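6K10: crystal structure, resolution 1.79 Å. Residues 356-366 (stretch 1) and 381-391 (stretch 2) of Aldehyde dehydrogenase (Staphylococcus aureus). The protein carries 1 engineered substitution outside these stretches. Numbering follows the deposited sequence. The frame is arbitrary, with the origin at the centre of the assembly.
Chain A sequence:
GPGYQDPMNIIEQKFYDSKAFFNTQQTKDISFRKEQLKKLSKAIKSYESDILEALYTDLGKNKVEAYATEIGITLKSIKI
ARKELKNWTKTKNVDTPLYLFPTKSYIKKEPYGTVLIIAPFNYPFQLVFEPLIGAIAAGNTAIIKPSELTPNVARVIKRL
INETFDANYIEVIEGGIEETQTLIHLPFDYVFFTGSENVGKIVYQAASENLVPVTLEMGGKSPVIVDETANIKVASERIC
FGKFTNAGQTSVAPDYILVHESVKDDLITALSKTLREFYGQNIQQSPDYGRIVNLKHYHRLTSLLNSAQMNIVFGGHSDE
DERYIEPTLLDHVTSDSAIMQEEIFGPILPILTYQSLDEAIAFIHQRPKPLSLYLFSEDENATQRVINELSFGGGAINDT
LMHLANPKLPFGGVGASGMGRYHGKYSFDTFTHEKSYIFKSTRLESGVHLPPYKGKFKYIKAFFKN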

ATOM      1  N   SER A 356     -10.516 -32.431  14.914  1.00 32.93           N
ATOM      2  CA  SER A 356     -10.029 -31.446  15.868  1.00 32.85           C
ATOM      3  C   SER A 356      -9.708 -30.154  15.137  1.00 30.01           C
ATOM      4  O   SER A 356      -9.377 -30.160  13.949  1.00 27.90           O
ATOM      5  CB  SER A 356      -8.792 -31.947  16.639  1.00 39.18           C
ATOM      6  OG  SER A 356      -7.636 -32.030  15.820  1.00 42.39           O
ATOM      7  N   LEU A 357      -9.807 -29.039  15.870  1.00 29.31           N
ATOM      8  CA  LEU A 357      -9.572 -27.728  15.269  1.00 29.06           C
ATOM      9  C   LEU A 357      -8.181 -27.622  14.660  1.00 26.91           C
ATOM     10  O   LEU A 357      -7.981 -26.896  13.675  1.00 24.22           O
ATOM     11  CB  LEU A 357      -9.770 -26.623  16.305  1.00 30.36           C
ATOM     12  CG  LEU A 357      -9.785 -25.209  15.712  1.00 30.86           C
ATOM     13  CD1 LEU A 357     -11.041 -25.013  14.880  1.00 32.79           C
ATOM     14  CD2 LEU A 357      -9.667 -24.131  16.787  1.00 29.43           C
ATOM     15  N   ASP A 358      -7.202 -28.325  15.239  1.00 27.47           N
ATOM     16  CA  ASP A 358      -5.853 -28.304  14.684  1.00 28.94           C
ATOM     17  C   ASP A 358      -5.834 -28.844  13.260  1.00 22.37           C
ATOM     18  O   ASP A 358      -5.078 -28.349  12.412  1.00 26.45           O
ATOM     19  CB  ASP A 358      -4.899 -29.094  15.585  1.00 36.35           C
ATOM     20  CG  ASP A 358      -4.911 -28.597  17.024  1.00 42.53           C
ATOM     21  OD1 ASP A 358      -4.286 -27.553  17.317  1.00 41.90           O
ATOM     22  OD2 ASP A 358      -5.549 -29.257  17.872  1.00 47.38           O
ATOM     23  N   GLU A 359      -6.660 -29.858  12.977  1.00 25.32           N
ATOM     24  CA  GLU A 359      -6.736 -30.387  11.620  1.00 25.93           C
ATOM     25  C   GLU A 359      -7.376 -29.382  10.670  1.00 25.42           C
ATOM     26  O   GLU A 359      -6.890 -29.182   9.548  1.00 27.78           O
ATOM     27  CB  GLU A 359      -7.509 -31.706  11.617  1.00 29.72           C
ATOM     28  N   ALA A 360      -8.454 -28.727  11.103  1.00 25.41           N
ATOM     29  CA  ALA A 360      -9.073 -27.702  10.268  1.00 24.22           C
ATOM     30  C   ALA A 360      -8.096 -26.567   9.966  1.00 25.85           C
ATOM     31  O   ALA A 360      -7.983 -26.117   8.820  1.00 24.83           O
ATOM     32  CB  ALA A 360     -10.333 -27.167  10.949  1.00 25.66           C
ATOM     33  N   ILE A 361      -7.362 -26.111  10.983  1.00 27.54           N
ATOM     34  CA  ILE A 361      -6.384 -25.039  10.801  1.00 24.11           C
ATOM     35  C   ILE A 361      -5.262 -25.486   9.871  1.00 24.44           C
ATOM     36  O   ILE A 361      -4.846 -24.743   8.971  1.00 28.62           O
ATOM     37  CB  ILE A 361      -5.846 -24.577  12.173  1.00 26.29           C
ATOM     38  CG1 ILE A 361      -6.920 -23.781  12.921  1.00 25.40           C
ATOM     39  CG2 ILE A 361      -4.551 -23.778  12.024  1.00 27.01           C
ATOM     40  CD1 ILE A 361      -6.521 -23.371  14.332  1.00 26.91           C
ATOM     41  N   ALA A 362      -4.758 -26.708  10.070  1.00 24.17           N
ATOM     42  CA  ALA A 362      -3.730 -27.241   9.182  1.00 28.05           C
ATOM     43  C   ALA A 362      -4.217 -27.315   7.739  1.00 27.05           C
ATOM     44  O   ALA A 362      -3.492 -26.933   6.813  1.00 25.06           O
ATOM     45  CB  ALA A 362      -3.294 -28.623   9.667  1.00 29.83           C
ATOM     46  N   PHE A 363      -5.443 -27.805   7.535  1.00 27.35           N
ATOM     47  CA  PHE A 363      -6.027 -27.870   6.197  1.00 27.93           C
ATOM     48  C   PHE A 363      -6.025 -26.500   5.529  1.00 26.79           C
ATOM     49  O   PHE A 363      -5.595 -26.354   4.379  1.00 25.54           O
ATOM     50  CB  PHE A 363      -7.451 -28.427   6.288  1.00 29.52           C
ATOM     51  CG  PHE A 363      -8.085 -28.714   4.947  1.00 28.61           C
ATOM     52  CD1 PHE A 363      -8.716 -27.711   4.224  1.00 26.48           C
ATOM     53  CD2 PHE A 363      -8.074 -29.997   4.422  1.00 30.64           C
ATOM     54  CE1 PHE A 363      -9.302 -27.979   3.002  1.00 27.92           C
ATOM     55  CE2 PHE A 363      -8.661 -30.270   3.200  1.00 28.19           C
ATOM     56  CZ  PHE A 363      -9.275 -29.260   2.490  1.00 27.92           C
ATOM     57  N   ILE A 364      -6.506 -25.480   6.242  1.00 25.40           N
ATOM     58  CA  ILE A 364      -6.609 -24.141   5.664  1.00 25.54           C
ATOM     59  C   ILE A 364      -5.225 -23.539   5.444  1.00 25.48           C
ATOM     60  O   ILE A 364      -4.977 -22.869   4.432  1.00 23.20           O
ATOM     61  CB  ILE A 364      -7.495 -23.246   6.556  1.00 25.97           C
ATOM     62  CG1 ILE A 364      -8.915 -23.806   6.622  1.00 23.66           C
ATOM     63  CG2 ILE A 364      -7.496 -21.797   6.069  1.00 23.76           C
ATOM     64  CD1 ILE A 364      -9.749 -23.250   7.766  1.00 24.14           C
ATOM     65  N   HIS A 365      -4.296 -23.776   6.374  1.00 24.89           N
ATOM     66  CA  HIS A 365      -2.963 -23.200   6.254  1.00 29.88           C
ATOM     67  C   HIS A 365      -2.151 -23.832   5.126  1.00 30.46           C
ATOM     68  O   HIS A 365      -1.173 -23.227   4.673  1.00 33.87           O
ATOM     69  CB  HIS A 365      -2.215 -23.336   7.583  1.00 36.53           C
ATOM     70  CG  HIS A 365      -1.082 -22.368   7.740  1.00 43.10           C
ATOM     71  ND1 HIS A 365       0.137 -22.538   7.120  1.00 43.39           N
ATOM     72  CD2 HIS A 365      -0.990 -21.210   8.438  1.00 44.37           C
ATOM     73  CE1 HIS A 365       0.932 -21.531   7.434  1.00 43.19           C
ATOM     74  NE2 HIS A 365       0.273 -20.711   8.232  1.00 45.69           N
ATOM     75  N   GLN A 366      -2.531 -25.024   4.659  1.00 29.70           N
ATOM     76  CA  GLN A 366      -1.841 -25.648   3.532  1.00 31.84           C
ATOM     77  C   GLN A 366      -2.189 -25.008   2.196  1.00 29.99           C
ATOM     78  O   GLN A 366      -1.502 -25.277   1.205  1.00 31.60           O
ATOM     79  CB  GLN A 366      -2.166 -27.141   3.466  1.00 36.29           C
ATOM     80  CG  GLN A 366      -1.556 -27.972   4.575  1.00 42.65           C
ATOM     81  CD  GLN A 366      -1.558 -29.452   4.253  1.00 46.91           C
ATOM     82  OE1 GLN A 366      -2.514 -29.973   3.679  1.00 49.07           O
ATOM     83  NE2 GLN A 366      -0.485 -30.139   4.628  1.00 49.10           N
ATOM     84  N   ASN A 381     -12.368 -19.266  23.015  1.00 25.37           N
ATOM     85  CA  ASN A 381     -10.958 -19.565  22.799  1.00 27.82           C
ATOM     86  C   ASN A 381     -10.711 -20.172  21.426  1.00 28.88           C
ATOM     87  O   ASN A 381      -9.620 -20.011  20.870  1.00 26.38           O
ATOM     88  CB  ASN A 381     -10.452 -20.488  23.904  1.00 28.11           C
ATOM     89  CG  ASN A 381     -10.336 -19.777  25.233  1.00 29.83           C
ATOM     90  OD1 ASN A 381     -10.436 -18.550  25.300  1.00 35.45           O
ATOM     91  ND2 ASN A 381     -10.132 -20.537  26.300  1.00 28.36           N
ATOM     92  N   ALA A 382     -11.696 -20.875  20.867  1.00 28.08           N
ATOM     93  CA  ALA A 382     -11.587 -21.302  19.476  1.00 26.90           C
ATOM     94  C   ALA A 382     -11.588 -20.094  18.550  1.00 26.71           C
ATOM     95  O   ALA A 382     -10.808 -20.027  17.594  1.00 27.54           O
ATOM     96  CB  ALA A 382     -12.728 -22.254  19.121  1.00 29.06           C
ATOM     97  N   THR A 383     -12.471 -19.130  18.822  1.00 26.66           N
ATOM     98  CA  THR A 383     -12.490 -17.873  18.082  1.00 28.53           C
ATOM     99  C   THR A 383     -11.118 -17.217  18.089  1.00 26.11           C
ATOM    100  O   THR A 383     -10.607 -16.797  17.044  1.00 23.36           O
ATOM    101  CB  THR A 383     -13.541 -16.935  18.689  1.00 35.60           C
ATOM    102  OG1 THR A 383     -14.799 -17.610  18.758  1.00 37.08           O
ATOM    103  CG2 THR A 383     -13.690 -15.668  17.865  1.00 37.26           C
ATOM    104  N   GLN A 384     -10.502 -17.141  19.268  1.00 26.74           N
ATOM    105  CA  GLN A 384      -9.199 -16.501  19.386  1.00 28.74           C
ATOM    106  C   GLN A 384      -8.139 -17.261  18.600  1.00 27.13           C
ATOM    107  O   GLN A 384      -7.305 -16.650  17.922  1.00 26.08           O
ATOM    108  CB  GLN A 384      -8.808 -16.394  20.859  1.00 30.60           C
ATOM    109  CG  GLN A 384      -7.512 -15.648  21.103  1.00 33.13           C
ATOM    110  N   ARG A 385      -8.158 -18.594  18.672  1.00 25.86           N
ATOM    111  CA  ARG A 385      -7.183 -19.397  17.940  1.00 29.02           C
ATOM    112  C   ARG A 385      -7.256 -19.127  16.443  1.00 26.39           C
ATOM    113  O   ARG A 385      -6.229 -18.944  15.781  1.00 27.15           O
ATOM    114  CB  ARG A 385      -7.407 -20.885  18.216  1.00 30.20           C
ATOM    115  CG  ARG A 385      -6.698 -21.422  19.443  1.00 33.67           C
ATOM    116  CD  ARG A 385      -6.520 -22.929  19.329  1.00 35.90           C
ATOM    117  NE  ARG A 385      -5.470 -23.269  18.372  1.00 36.12           N
ATOM    118  CZ  ARG A 385      -5.218 -24.500  17.937  1.00 35.49           C
ATOM    119  NH1 ARG A 385      -5.946 -25.521  18.367  1.00 34.86           N
ATOM    120  NH2 ARG A 385      -4.239 -24.708  17.066  1.00 35.27           N
ATOM    121  N   VAL A 386      -8.469 -19.100  15.890  1.00 27.54           N
ATOM    122  CA  VAL A 386      -8.625 -18.967  14.444  1.00 26.50           C
ATOM    123  C   VAL A 386      -8.161 -17.594  13.976  1.00 26.19           C
ATOM    124  O   VAL A 386      -7.451 -17.469  12.970  1.00 25.60           O
ATOM    125  CB  VAL A 386     -10.082 -19.242  14.041  1.00 28.03           C
ATOM    126  CG1 VAL A 386     -10.318 -18.803  12.615  1.00 28.78           C
ATOM    127  CG2 VAL A 386     -10.399 -20.719  14.200  1.00 26.97           C
ATOM    128  N   ILE A 387      -8.558 -16.541  14.694  1.00 24.31           N
ATOM    129  CA  ILE A 387      -8.182 -15.185  14.296  1.00 27.17           C
ATOM    130  C   ILE A 387      -6.677 -14.986  14.423  1.00 24.14           C
ATOM    131  O   ILE A 387      -6.055 -14.299  13.602  1.00 25.14           O
ATOM    132  CB  ILE A 387      -8.961 -14.149  15.126  1.00 29.76           C
ATOM    133  CG1 ILE A 387     -10.471 -14.327  14.926  1.00 31.61           C
ATOM    134  CG2 ILE A 387      -8.520 -12.734  14.772  1.00 29.78           C
ATOM    135  CD1 ILE A 387     -11.319 -13.518  15.881  1.00 33.16           C
ATOM    136  N   ASN A 388      -6.065 -15.600  15.436  1.00 24.46           N
ATOM    137  CA  ASN A 388      -4.641 -15.382  15.672  1.00 28.15           C
ATOM    138  C   ASN A 388      -3.767 -16.252  14.777  1.00 25.83           C
ATOM    139  O   ASN A 388      -2.696 -15.814  14.345  1.00 30.85           O
ATOM    140  CB  ASN A 388      -4.301 -15.640  17.140  1.00 28.92           C
ATOM    141  CG  ASN A 388      -4.933 -14.630  18.075  1.00 35.54           C
ATOM    142  OD1 ASN A 388      -5.383 -13.566  17.648  1.00 38.95           O
ATOM    143  ND2 ASN A 388      -4.946 -14.945  19.363  1.00 38.73           N
ATOM    144  N   GLU A 389      -4.195 -17.481  14.485  1.00 25.58           N
ATOM    145  CA  GLU A 389      -3.312 -18.442  13.833  1.00 25.73           C
ATOM    146  C   GLU A 389      -3.481 -18.521  12.322  1.00 22.91           C
ATOM    147  O   GLU A 389      -2.556 -18.978  11.640  1.00 26.99           O
ATOM    148  CB  GLU A 389      -3.514 -19.838  14.432  1.00 30.84           C
ATOM    149  CG  GLU A 389      -3.120 -19.931  15.896  1.00 33.56           C
ATOM    150  CD  GLU A 389      -3.398 -21.296  16.489  1.00 36.66           C
ATOM    151  OE1 GLU A 389      -3.241 -22.304  15.767  1.00 34.80           O
ATOM    152  OE2 GLU A 389      -3.779 -21.360  17.676  1.00 37.93           O
ATOM    153  N   LEU A 390      -4.619 -18.098  11.780  1.00 22.36           N
ATOM    154  CA  LEU A 390      -4.870 -18.151  10.346  1.00 21.68           C
ATOM    155  C   LEU A 390      -4.947 -16.740   9.785  1.00 21.87           C
ATOM    156  O   LEU A 390      -5.693 -15.902  10.301  1.00 22.66           O
ATOM    157  CB  LEU A 390      -6.165 -18.905  10.039  1.00 20.14           C
ATOM    158  CG  LEU A 390      -6.147 -20.402  10.347  1.00 24.16           C
ATOM    159  CD1 LEU A 390      -7.536 -20.993  10.180  1.00 26.92           C
ATOM    160  CD2 LEU A 390      -5.141 -21.114   9.455  1.00 25.62           C
ATOM    161  N   SER A 391      -4.182 -16.486   8.727  1.00 22.65           N
ATOM    162  CA  SER A 391      -4.203 -15.204   8.038  1.00 24.28           C
ATOM    163  C   SER A 391      -5.125 -15.277   6.830  1.00 22.99           C
ATOM    164  O   SER A 391      -5.103 -16.250   6.069  1.00 20.82           O
ATOM    165  CB  SER A 391      -2.802 -14.784   7.592  1.00 26.65           C
ATOM    166  OG  SER A 391      -2.858 -13.564   6.870  1.00 24.33           O
TER

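The two stretches pack as a pair of nearly parallel helices, 357-365 and 381-389, whose N-to-C directions differ by 20° and whose axes approach to 11.3 Å. That spacing is too wide for the backbones to meet, so the contact is made chiefly by side chains, with a total of 468 Å² buried between the two segments. Ser356 occupies the N-cap position of the first helix, and its carbonyl receives weak hydrogen bonds from the amides of Glu359 and Ala360 before the regular i to i+4 pattern takes over at Ile361. The second helix begins earlier in the chain and keeps the same pattern through Leu390, whose N donates to Val386 O at 3.1 Å; Leu390 is nevertheless the first residue to leave helical phi/psi. The register is set near both ends: the CA atoms of Leu357 and Ala382 lie 7.9 Å apart, and those of His365 and Leu390 close to 6.8 Å.

Leu357, Ile361 and Ile364 direct their CA-to-CB bonds toward the second stretch and supply the first stretch's share of the apolar packing. At its N-terminal end, Leu357 CD2 sits 4.3 Å from Ala382 CB, 4.3 Å from Val386 CG2 and 4.2 Å from Arg385 CB, so a single methyl group packs against Ala382 and, one turn later, Arg385 and Val386. At the other end Leu390 has the largest covered area of any residue in the contact. Its CA-to-CB bond points sideways, but the end of the side chain comes nearer, placing Leu390 CD2 3.7 Å from Ile361 CG2 and also 3.7 Å from Ile361 O, while Leu390 CD1 lies 4.0 Å from Ile364 CD1. Leu390 CD2 further approaches His365 CB at 4.1 Å and lies at the edge of the imidazole, near its plane.

The polar part of the contact centres on Arg385, which links the two helices through a network of charges. Its guanidinium forms a salt bridge with Asp358, in which Arg385 NH1 and NH2 both donate to Asp358 OD1, at 2.8 and 2.9 Å respectively. The N-H...acceptor angles of 141° and 140° are well short of linear, as expected when one acceptor is shared between two donors. Within its own helix Arg385 pairs with Glu389, one turn later, in a bidentate arrangement: Arg385 NE donates to Glu389 OE2 at 2.6 Å, and Arg385 NH2 to Glu389 OE1 at 2.9 Å, with straighter angles of 169° and 159°. All three guanidinium nitrogens are thus engaged, and the cation is held between two carboxylates contributed by different helices.

Ile361 joins the polar and apolar parts. Ile361 CD1 lies over one face of the guanidinium, 3.8 Å from Arg385 NH2, and 3.7 Å from Glu389 OE1, whereas Asp358 OD1 meets the guanidinium at its edge, near the plane. The in-plane hydrogen bonds therefore leave that face free to pack against the isoleucine methyl.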